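Local coordinates for RagA protein (Porphyromonas gingivalis, PDB 6SLN) that probably imports peptides across the bacterial outer membrane as a TonB-dependent receptor, its beta-barrel enclosing a plug domain, at residues V172-P177 with A374-A379; D243-F248 with T396-Y401; F878-G883 with N889-L894. All blocks are in the same frame, centred on the assembly; numbering follows the deposited sequence.

Contact 1 of 3, residues V172-P177 with A374-A379; sequences VATMNP and ANRRSA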
loop_
_atom_site.group_PDB
_atom_site.type_symbol
_atom_site.label_atom_id
_atom_site.label_comp_id
_atom_site.label_asym_id
_atom_site.label_seq_id
_atom_site.Cartn_x
_atom_site.Cartn_y
_atom_site.Cartn_z
ATOM N N VAL A 172 -13.544 4.919 20.826
ATOM C CA VAL A 172 -14.395 5.700 21.722
ATOM C C VAL A 172 -14.260 7.190 21.423
ATOM O O VAL A 172 -15.251 7.923 21.451
ATOM C CB VAL A 172 -14.070 5.389 23.196
ATOM C CG1 VAL A 172 -14.756 6.399 24.101
ATOM C CG2 VAL A 172 -14.518 3.999 23.552
ATOM N N ALA A 173 -13.039 7.658 21.120
ATOM C CA ALA A 173 -12.844 9.043 20.686
ATOM C C ALA A 173 -13.580 9.380 19.380
ATOM O O ALA A 173 -13.912 10.552 19.152
ATOM C CB ALA A 173 -11.352 9.336 20.516
ATOM N N THR A 174 -13.818 8.400 18.501
ATOM C CA THR A 174 -14.568 8.676 17.278
ATOM C C THR A 174 -16.068 8.763 17.520
ATOM O O THR A 174 -16.823 8.921 16.555
ATOM C CB THR A 174 -14.295 7.611 16.199
ATOM O OG1 THR A 174 -14.909 6.355 16.555
ATOM C CG2 THR A 174 -12.778 7.416 15.965
ATOM N N MET A 175 -16.513 8.673 18.771
ATOM C CA MET A 175 -17.925 8.727 19.120
ATOM C C MET A 175 -18.270 10.079 19.734
ATOM O O MET A 175 -17.449 10.706 20.411
ATOM C CB MET A 175 -18.299 7.620 20.112
ATOM C CG MET A 175 -17.992 6.176 19.685
ATOM S SD MET A 175 -19.037 5.065 20.651
ATOM C CE MET A 175 -18.796 3.513 19.799
ATOM N N ASN A 176 -19.499 10.515 19.507
ATOM C CA ASN A 176 -19.995 11.763 20.070
ATOM C C ASN A 176 -20.420 11.522 21.518
ATOM O O ASN A 176 -21.430 10.848 21.766
ATOM C CB ASN A 176 -21.148 12.292 19.204
ATOM C CG ASN A 176 -21.711 13.625 19.681
ATOM O OD1 ASN A 176 -21.283 14.195 20.692
ATOM N ND2 ASN A 176 -22.701 14.123 18.946
ATOM N N PRO A 177 -19.693 12.074 22.498
ATOM C CA PRO A 177 -19.990 11.761 23.906
ATOM C C PRO A 177 -21.294 12.339 24.395
ATOM O O PRO A 177 -21.740 11.967 25.488
ATOM C CB PRO A 177 -18.808 12.372 24.662
ATOM C CG PRO A 177 -17.866 12.903 23.595
ATOM C CD PRO A 177 -18.681 13.132 22.383
ATOM N N ALA A 374 -12.800 10.606 10.723
ATOM C CA ALA A 374 -11.943 11.159 11.752
ATOM C C ALA A 374 -10.588 11.515 11.162
ATOM O O ALA A 374 -10.068 10.797 10.301
ATOM C CB ALA A 374 -11.790 10.168 12.918
ATOM N N ASN A 375 -10.022 12.635 11.629
ATOM C CA ASN A 375 -8.701 13.105 11.214
ATOM C C ASN A 375 -7.840 13.245 12.465
ATOM O O ASN A 375 -8.128 14.074 13.337
ATOM C CB ASN A 375 -8.804 14.424 10.454
ATOM C CG ASN A 375 -9.723 14.330 9.240
ATOM O OD1 ASN A 375 -9.542 13.468 8.379
ATOM N ND2 ASN A 375 -10.713 15.219 9.167
ATOM N N ARG A 376 -6.806 12.412 12.564
ATOM C CA ARG A 376 -5.871 12.411 13.680
ATOM C C ARG A 376 -4.522 12.875 13.170
ATOM O O ARG A 376 -4.023 12.333 12.177
ATOM C CB ARG A 376 -5.698 11.015 14.290
ATOM C CG ARG A 376 -6.606 10.669 15.432
ATOM C CD ARG A 376 -6.212 9.325 16.041
ATOM N NE ARG A 376 -7.261 8.840 16.940
ATOM C CZ ARG A 376 -8.386 8.243 16.537
ATOM N NH1 ARG A 376 -8.618 8.036 15.242
ATOM N NH2 ARG A 376 -9.284 7.848 17.429
ATOM N N ARG A 377 -3.941 13.869 13.842
ATOM C CA ARG A 377 -2.530 14.166 13.706
ATOM C C ARG A 377 -1.927 14.376 15.085
ATOM O O ARG A 377 -2.576 14.888 16.003
ATOM C CB ARG A 377 -2.238 15.403 12.838
ATOM C CG ARG A 377 -0.931 15.215 12.072
ATOM C CD ARG A 377 -0.183 16.487 11.741
ATOM N NE ARG A 377 -0.876 17.313 10.761
ATOM C CZ ARG A 377 -0.274 17.950 9.757
ATOM N NH1 ARG A 377 1.047 17.846 9.572
ATOM N NH2 ARG A 377 -1.000 18.694 8.931
ATOM N N SER A 378 -0.660 13.995 15.202
ATOM C CA SER A 378 0.075 14.060 16.451
ATOM C C SER A 378 1.394 14.758 16.224
ATOM O O SER A 378 2.016 14.621 15.163
ATOM C CB SER A 378 0.321 12.681 17.006
ATOM O OG SER A 378 -0.934 12.100 17.266
ATOM N N ALA A 379 1.792 15.534 17.221
ATOM C CA ALA A 379 3.085 16.188 17.214
ATOM C C ALA A 379 4.078 15.172 17.755
ATOM O O ALA A 379 3.973 14.741 18.910
ATOM C CB ALA A 379 3.045 17.464 18.047
#
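The guanidinium of R376 reaches A173 and T174 with one nitrogen, NH2, and both meetings are van der Waals touches against methyl groups. T174 CG2 lies at the edge of the guanidinium, near its plane, 3.8 Å from R376 NH2; A173 CB approaches the same nitrogen obliquely, at 4.0 Å. The R376 chain is extended from CG to NE and meets the T174 side chain at about a right angle. A further apolar touch joins T174 CG2 to A374 CB at 4.2 Å. A374 and R376 are alternate residues of strand 363-377, so both side chains face the plug.

The polar bonds lie beside these touches. With chi1 at 71°, T174 OG1 sits between the backbone N and the carbonyl carbon and is hydrogen-bonded to V171 O, while CG2, beside the backbone N, meets the strand. M175 N bonds to V172 O at 3.1 Å where helix 169-173 ends. A173 O is hydrogen-bonded to R348 NE of the neighbouring strand 345-360, where R376 also packs on F346.

With two plug methyls against the arginine and 116 Å² buried, the chemistry implies a light, weakly directional fit of plug against barrel wall.

Contact 2 of 3, residues D243-F248 with T396-Y401; sequences DELLDF and TMPRYY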
loop_
_atom_site.group_PDB
_atom_site.type_symbol
_atom_site.label_atom_id
_atom_site.label_comp_id
_atom_site.label_asym_id
_atom_site.label_seq_id
_atom_site.Cartn_x
_atom_site.Cartn_y
_atom_site.Cartn_z
ATOM N N ASP A 243 21.430 38.474 26.799
ATOM C CA ASP A 243 22.689 39.030 27.284
ATOM C C ASP A 243 23.298 38.121 28.331
ATOM O O ASP A 243 24.478 37.760 28.251
ATOM C CB ASP A 243 22.488 40.437 27.861
ATOM C CG ASP A 243 22.260 41.487 26.788
ATOM O OD1 ASP A 243 22.615 41.239 25.615
ATOM O OD2 ASP A 243 21.701 42.558 27.119
ATOM N N GLU A 244 22.486 37.714 29.307
ATOM C CA GLU A 244 22.983 36.903 30.410
ATOM C C GLU A 244 23.605 35.606 29.911
ATOM O O GLU A 244 24.711 35.241 30.331
ATOM C CB GLU A 244 21.854 36.625 31.390
ATOM C CG GLU A 244 21.445 37.831 32.152
ATOM C CD GLU A 244 20.262 37.575 33.033
ATOM O OE1 GLU A 244 19.411 36.723 32.671
ATOM O OE2 GLU A 244 20.181 38.243 34.082
ATOM N N LEU A 245 22.904 34.893 29.019
ATOM C CA LEU A 245 23.455 33.660 28.466
ATOM C C LEU A 245 24.780 33.920 27.766
ATOM O O LEU A 245 25.762 33.204 27.998
ATOM C CB LEU A 245 22.469 33.009 27.495
ATOM C CG LEU A 245 23.083 31.803 26.777
ATOM C CD1 LEU A 245 23.544 30.780 27.814
ATOM C CD2 LEU A 245 22.109 31.198 25.803
ATOM N N LEU A 246 24.834 34.949 26.907
ATOM C CA LEU A 246 26.070 35.228 26.182
ATOM C C LEU A 246 27.213 35.559 27.135
ATOM O O LEU A 246 28.337 35.076 26.964
ATOM C CB LEU A 246 25.861 36.358 25.179
ATOM C CG LEU A 246 27.126 36.866 24.472
ATOM C CD1 LEU A 246 27.839 35.722 23.785
ATOM C CD2 LEU A 246 26.777 37.947 23.454
ATOM N N ASP A 247 26.952 36.366 28.155
ATOM C CA ASP A 247 28.009 36.641 29.120
ATOM C C ASP A 247 28.430 35.368 29.829
ATOM O O ASP A 247 29.625 35.126 30.036
ATOM C CB ASP A 247 27.551 37.681 30.138
ATOM C CG ASP A 247 28.707 38.323 30.859
ATOM O OD1 ASP A 247 29.665 38.759 30.172
ATOM O OD2 ASP A 247 28.655 38.383 32.109
ATOM N N PHE A 248 27.452 34.541 30.195
ATOM C CA PHE A 248 27.723 33.286 30.891
ATOM C C PHE A 248 28.649 32.393 30.069
ATOM O O PHE A 248 29.704 31.970 30.546
ATOM C CB PHE A 248 26.387 32.608 31.191
ATOM C CG PHE A 248 26.493 31.248 31.795
ATOM C CD1 PHE A 248 27.063 31.064 33.043
ATOM C CD2 PHE A 248 25.976 30.153 31.132
ATOM C CE1 PHE A 248 27.136 29.809 33.603
ATOM C CE2 PHE A 248 26.045 28.891 31.692
ATOM C CZ PHE A 248 26.626 28.722 32.925
ATOM N N THR A 396 15.220 26.273 26.122
ATOM C CA THR A 396 16.658 26.116 25.926
ATOM C C THR A 396 17.211 26.848 24.719
ATOM O O THR A 396 18.425 26.810 24.509
ATOM C CB THR A 396 17.040 24.627 25.824
ATOM O OG1 THR A 396 16.200 23.973 24.867
ATOM C CG2 THR A 396 16.866 23.985 27.164
ATOM N N MET A 397 16.385 27.479 23.910
ATOM C CA MET A 397 16.928 28.205 22.768
ATOM C C MET A 397 17.591 29.488 23.261
ATOM O O MET A 397 16.962 30.254 24.006
ATOM C CB MET A 397 15.832 28.515 21.728
ATOM C CG MET A 397 15.452 27.337 20.796
ATOM S SD MET A 397 16.855 26.665 19.894
ATOM C CE MET A 397 17.532 28.058 19.025
ATOM N N PRO A 398 18.860 29.730 22.923
ATOM C CA PRO A 398 19.457 31.043 23.185
ATOM C C PRO A 398 18.512 32.137 22.726
ATOM O O PRO A 398 17.988 32.104 21.621
ATOM C CB PRO A 398 20.740 31.027 22.348
ATOM C CG PRO A 398 21.080 29.588 22.207
ATOM C CD PRO A 398 19.766 28.853 22.160
ATOM N N ARG A 399 18.256 33.094 23.602
ATOM C CA ARG A 399 17.288 34.125 23.280
ATOM C C ARG A 399 17.792 35.119 22.238
ATOM O O ARG A 399 16.979 35.867 21.691
ATOM C CB ARG A 399 16.871 34.835 24.564
ATOM C CG ARG A 399 15.633 34.252 25.198
ATOM C CD ARG A 399 15.900 32.877 25.758
ATOM N NE ARG A 399 14.745 32.413 26.505
ATOM C CZ ARG A 399 14.049 31.331 26.201
ATOM N NH1 ARG A 399 14.395 30.573 25.160
ATOM N NH2 ARG A 399 13.001 31.016 26.940
ATOM N N TYR A 400 19.081 35.113 21.907
ATOM C CA TYR A 400 19.606 35.934 20.825
ATOM C C TYR A 400 19.459 35.277 19.462
ATOM O O TYR A 400 19.872 35.865 18.453
ATOM C CB TYR A 400 21.078 36.287 21.064
ATOM C CG TYR A 400 21.987 35.146 21.487
ATOM C CD1 TYR A 400 22.470 34.220 20.564
ATOM C CD2 TYR A 400 22.390 35.017 22.811
ATOM C CE1 TYR A 400 23.318 33.199 20.946
ATOM C CE2 TYR A 400 23.235 33.993 23.212
ATOM C CZ TYR A 400 23.696 33.080 22.281
ATOM O OH TYR A 400 24.541 32.053 22.692
ATOM N N TYR A 401 18.900 34.076 19.414
ATOM C CA TYR A 401 18.528 33.431 18.166
ATOM C C TYR A 401 17.065 33.740 17.911
ATOM O O TYR A 401 16.220 33.536 18.786
ATOM C CB TYR A 401 18.755 31.920 18.228
ATOM C CG TYR A 401 20.190 31.566 18.065
ATOM C CD1 TYR A 401 21.010 32.308 17.230
ATOM C CD2 TYR A 401 20.748 30.524 18.786
ATOM C CE1 TYR A 401 22.342 31.997 17.087
ATOM C CE2 TYR A 401 22.083 30.214 18.670
ATOM C CZ TYR A 401 22.880 30.946 17.818
ATOM O OH TYR A 401 24.211 30.608 17.688
#
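L245 of helix 242-252 drives its CD2 methyl into the corner formed by P398 and Y400. That methyl lies 3.7 Å from P398 CB, the two side chains crossing obliquely, and 4.0 Å from Y400 CE2, the leucine and tyrosine side chains running at about a right angle to each other. CG of L245 is anti to the backbone N (chi1 173°), which carries the branched end away from the helix and over to the turn. One helix position on, L246 offers its CB to the same ring atom, 4.0 Å from Y400 CE2. L245 CD2 and L246 CB both come to the ring plane obliquely, neither over its face nor at its edge, while the rest of L246 turns to V261, V264 and K265 of helix 261-276.

The proline and the tyrosine hold each other as well: P398 CB sits 3.6 Å above one face of the Y400 ring, displaced toward its rim. The phenol leans in turn on the next residue, with Y400 CE1 3.8 Å above the plane of the Y401 ring, again off-centre. Y400 OH is hydrogen-bonded to Q249 OE1 of helix 242-252, so the ring that packs on the leucines is also held to their helix.

Behind this surface P398 to Y401 form a type I beta turn, closed by Y401 N to P398 O at 3.1 Å. R399 braces the approach to it: NH1 donates to M397 O at 2.8 Å, in the carbonyl plane on a lone pair, and NH2 is hydrogen-bonded to V394 O.

All four touching residues are buried. A helix packed on a type I beta turn that begins at a proline here joins two long inter-strand connections of the TonB-dependent barrel, the one after strand 218-230 and the one after strand 363-377.

Contact 3 of 3, residues F878-G883 with N889-L894; sequences FTENGG and NKDKML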
loop_
_atom_site.group_PDB
_atom_site.type_symbol
_atom_site.label_atom_id
_atom_site.label_comp_id
_atom_site.label_asym_id
_atom_site.label_seq_id
_atom_site.Cartn_x
_atom_site.Cartn_y
_atom_site.Cartn_z
ATOM N N PHE A 878 19.046 19.774 31.805
ATOM C CA PHE A 878 19.622 20.664 30.814
ATOM C C PHE A 878 19.671 22.100 31.313
ATOM O O PHE A 878 20.724 22.741 31.257
ATOM C CB PHE A 878 18.823 20.568 29.525
ATOM C CG PHE A 878 18.823 19.209 28.955
ATOM C CD1 PHE A 878 19.825 18.821 28.086
ATOM C CD2 PHE A 878 17.840 18.287 29.314
ATOM C CE1 PHE A 878 19.841 17.547 27.569
ATOM C CE2 PHE A 878 17.843 17.005 28.797
ATOM C CZ PHE A 878 18.844 16.635 27.929
ATOM N N THR A 879 18.554 22.608 31.841
ATOM C CA THR A 879 18.510 24.019 32.197
ATOM C C THR A 879 19.382 24.363 33.405
ATOM O O THR A 879 19.729 25.532 33.589
ATOM C CB THR A 879 17.074 24.433 32.466
ATOM O OG1 THR A 879 16.514 23.538 33.430
ATOM C CG2 THR A 879 16.283 24.370 31.202
ATOM N N GLU A 880 19.757 23.396 34.238
ATOM C CA GLU A 880 20.630 23.711 35.365
ATOM C C GLU A 880 22.018 23.106 35.206
ATOM O O GLU A 880 22.800 23.084 36.162
ATOM C CB GLU A 880 19.977 23.281 36.675
ATOM C CG GLU A 880 18.664 23.997 36.885
ATOM C CD GLU A 880 17.917 23.539 38.099
ATOM O OE1 GLU A 880 18.533 22.871 38.946
ATOM O OE2 GLU A 880 16.713 23.847 38.209
ATOM N N ASN A 881 22.354 22.646 33.999
ATOM C CA ASN A 881 23.651 22.031 33.742
ATOM C C ASN A 881 24.723 23.102 33.530
ATOM O O ASN A 881 24.730 23.796 32.503
ATOM C CB ASN A 881 23.557 21.114 32.532
ATOM C CG ASN A 881 24.757 20.210 32.399
ATOM O OD1 ASN A 881 25.912 20.635 32.588
ATOM N ND2 ASN A 881 24.498 18.951 32.051
ATOM N N GLY A 882 25.645 23.217 34.489
ATOM C CA GLY A 882 26.792 24.084 34.343
ATOM C C GLY A 882 28.059 23.456 33.789
ATOM O O GLY A 882 29.087 24.142 33.695
ATOM N N GLY A 883 28.031 22.181 33.403
ATOM C CA GLY A 883 29.239 21.522 32.936
ATOM C C GLY A 883 29.127 20.898 31.559
ATOM O O GLY A 883 30.043 20.205 31.101
ATOM N N ASN A 889 20.316 27.734 26.450
ATOM C CA ASN A 889 19.910 28.695 27.464
ATOM C C ASN A 889 19.703 27.963 28.779
ATOM O O ASN A 889 19.209 26.831 28.798
ATOM C CB ASN A 889 18.629 29.412 27.042
ATOM C CG ASN A 889 18.350 30.653 27.867
ATOM O OD1 ASN A 889 19.270 31.416 28.195
ATOM N ND2 ASN A 889 17.076 30.871 28.205
ATOM N N LYS A 890 20.110 28.604 29.874
ATOM C CA LYS A 890 20.155 28.003 31.198
ATOM C C LYS A 890 19.379 28.851 32.196
ATOM O O LYS A 890 19.067 30.018 31.949
ATOM C CB LYS A 890 21.603 27.840 31.678
ATOM C CG LYS A 890 22.465 26.996 30.774
ATOM C CD LYS A 890 22.203 25.507 30.995
ATOM C CE LYS A 890 22.801 24.655 29.875
ATOM N NZ LYS A 890 24.269 24.846 29.642
ATOM N N ASP A 891 19.077 28.239 33.338
ATOM C CA ASP A 891 18.453 28.947 34.447
ATOM C C ASP A 891 19.379 30.037 34.997
ATOM O O ASP A 891 20.588 29.827 35.150
ATOM C CB ASP A 891 18.088 27.953 35.548
ATOM C CG ASP A 891 17.270 28.574 36.653
ATOM O OD1 ASP A 891 17.732 29.581 37.241
ATOM O OD2 ASP A 891 16.173 28.044 36.952
ATOM N N LYS A 892 18.795 31.209 35.306
ATOM C CA LYS A 892 19.549 32.330 35.873
ATOM C C LYS A 892 20.410 31.924 37.067
ATOM O O LYS A 892 21.386 32.614 37.377
ATOM C CB LYS A 892 18.600 33.455 36.318
ATOM C CG LYS A 892 18.051 34.336 35.207
ATOM C CD LYS A 892 16.876 35.178 35.690
ATOM C CE LYS A 892 16.248 36.003 34.555
ATOM N NZ LYS A 892 17.015 37.233 34.171
ATOM N N MET A 893 20.074 30.820 37.744
ATOM C CA MET A 893 20.842 30.416 38.917
ATOM C C MET A 893 22.312 30.183 38.585
ATOM O O MET A 893 23.180 30.423 39.436
ATOM C CB MET A 893 20.210 29.171 39.540
ATOM C CG MET A 893 20.095 27.981 38.571
ATOM S SD MET A 893 20.149 26.362 39.366
ATOM C CE MET A 893 18.590 26.394 40.234
ATOM N N LEU A 894 22.627 29.749 37.359
ATOM C CA LEU A 894 24.022 29.442 37.068
ATOM C C LEU A 894 24.896 30.687 37.024
ATOM O O LEU A 894 26.121 30.563 36.932
ATOM C CB LEU A 894 24.148 28.665 35.761
ATOM C CG LEU A 894 23.315 27.374 35.729
ATOM C CD1 LEU A 894 23.689 26.447 34.563
ATOM C CD2 LEU A 894 23.377 26.625 37.073
#
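The long connection between barrel strands 857-873 and 921-937 folds back on itself where helix 874-879 ends, and T879 O accepts the backbone N of D891 there at 2.8 Å, almost straight at the hydrogen (178°). K890 makes the second bond across. Its chain, bent at chi2 (-79°) and chi4 (56°), curls past F878 O at the end of the helix and brings NZ to N881 O at 3.1 Å, nearly along the C=O axis. The same ammonium is hydrogen-bonded to L885 O, so it ties together the start of the loop and its return.

L894 fills the angle between the two arms with its methyls: CD1 lies 3.5 Å from N881 O and CD2 faces E880 O, while the side chain also touches F248 of helix 242-252.

Two Asx turns shape the arms. In the first, N881 OD1 accepts from G883 N at 2.7 Å; in the second, D891 OD1 takes M893 N at 2.7 Å through its anti lone pair, just as the chain enters a 3-10 segment. This folded-back loop borders the peptide site: F878 packs on the backbone of the bound peptide, and G883 O is hydrogen-bonded to a basic side chain of another protein's chain.

On the flank, the thioether of M893 crosses the E880 side chain obliquely, its CE 3.6 Å from E880 CD and its SD 3.7 Å from E880 CG. E880 OE2 and D891 OD2 stand 4.4 Å apart and would repel each other if both are ionised; the salt bridge from R876 NE to E880 OE2, and a weak hydrogen bond that D891 OD2 accepts from N238 ND2, probably offset this.

How the contacts relate
The centre of contact 1, partly buried between plug and barrel wall, is about 13 Å from the centre of the chain; those of contacts 2 and 3, buried among the inter-strand connections, are about 35 and 31 Å from it. Those two touch: a probable hydrogen bond joins T396 O to N889 N (2.9 Å), and E244 OE1 forms a salt bridge with K892 NZ, so helix 242-252 serves both. Contact 1 is remote, its nearest atoms about 16 Å from contact 2. Chemistry differs too: methyls against an arginine in contact 1, leucines against proline and tyrosine in contact 2, and in contact 3 backbone carbonyls bonded by an amide N-H and a lysine ammonium, with leucine and methionine packing alongside.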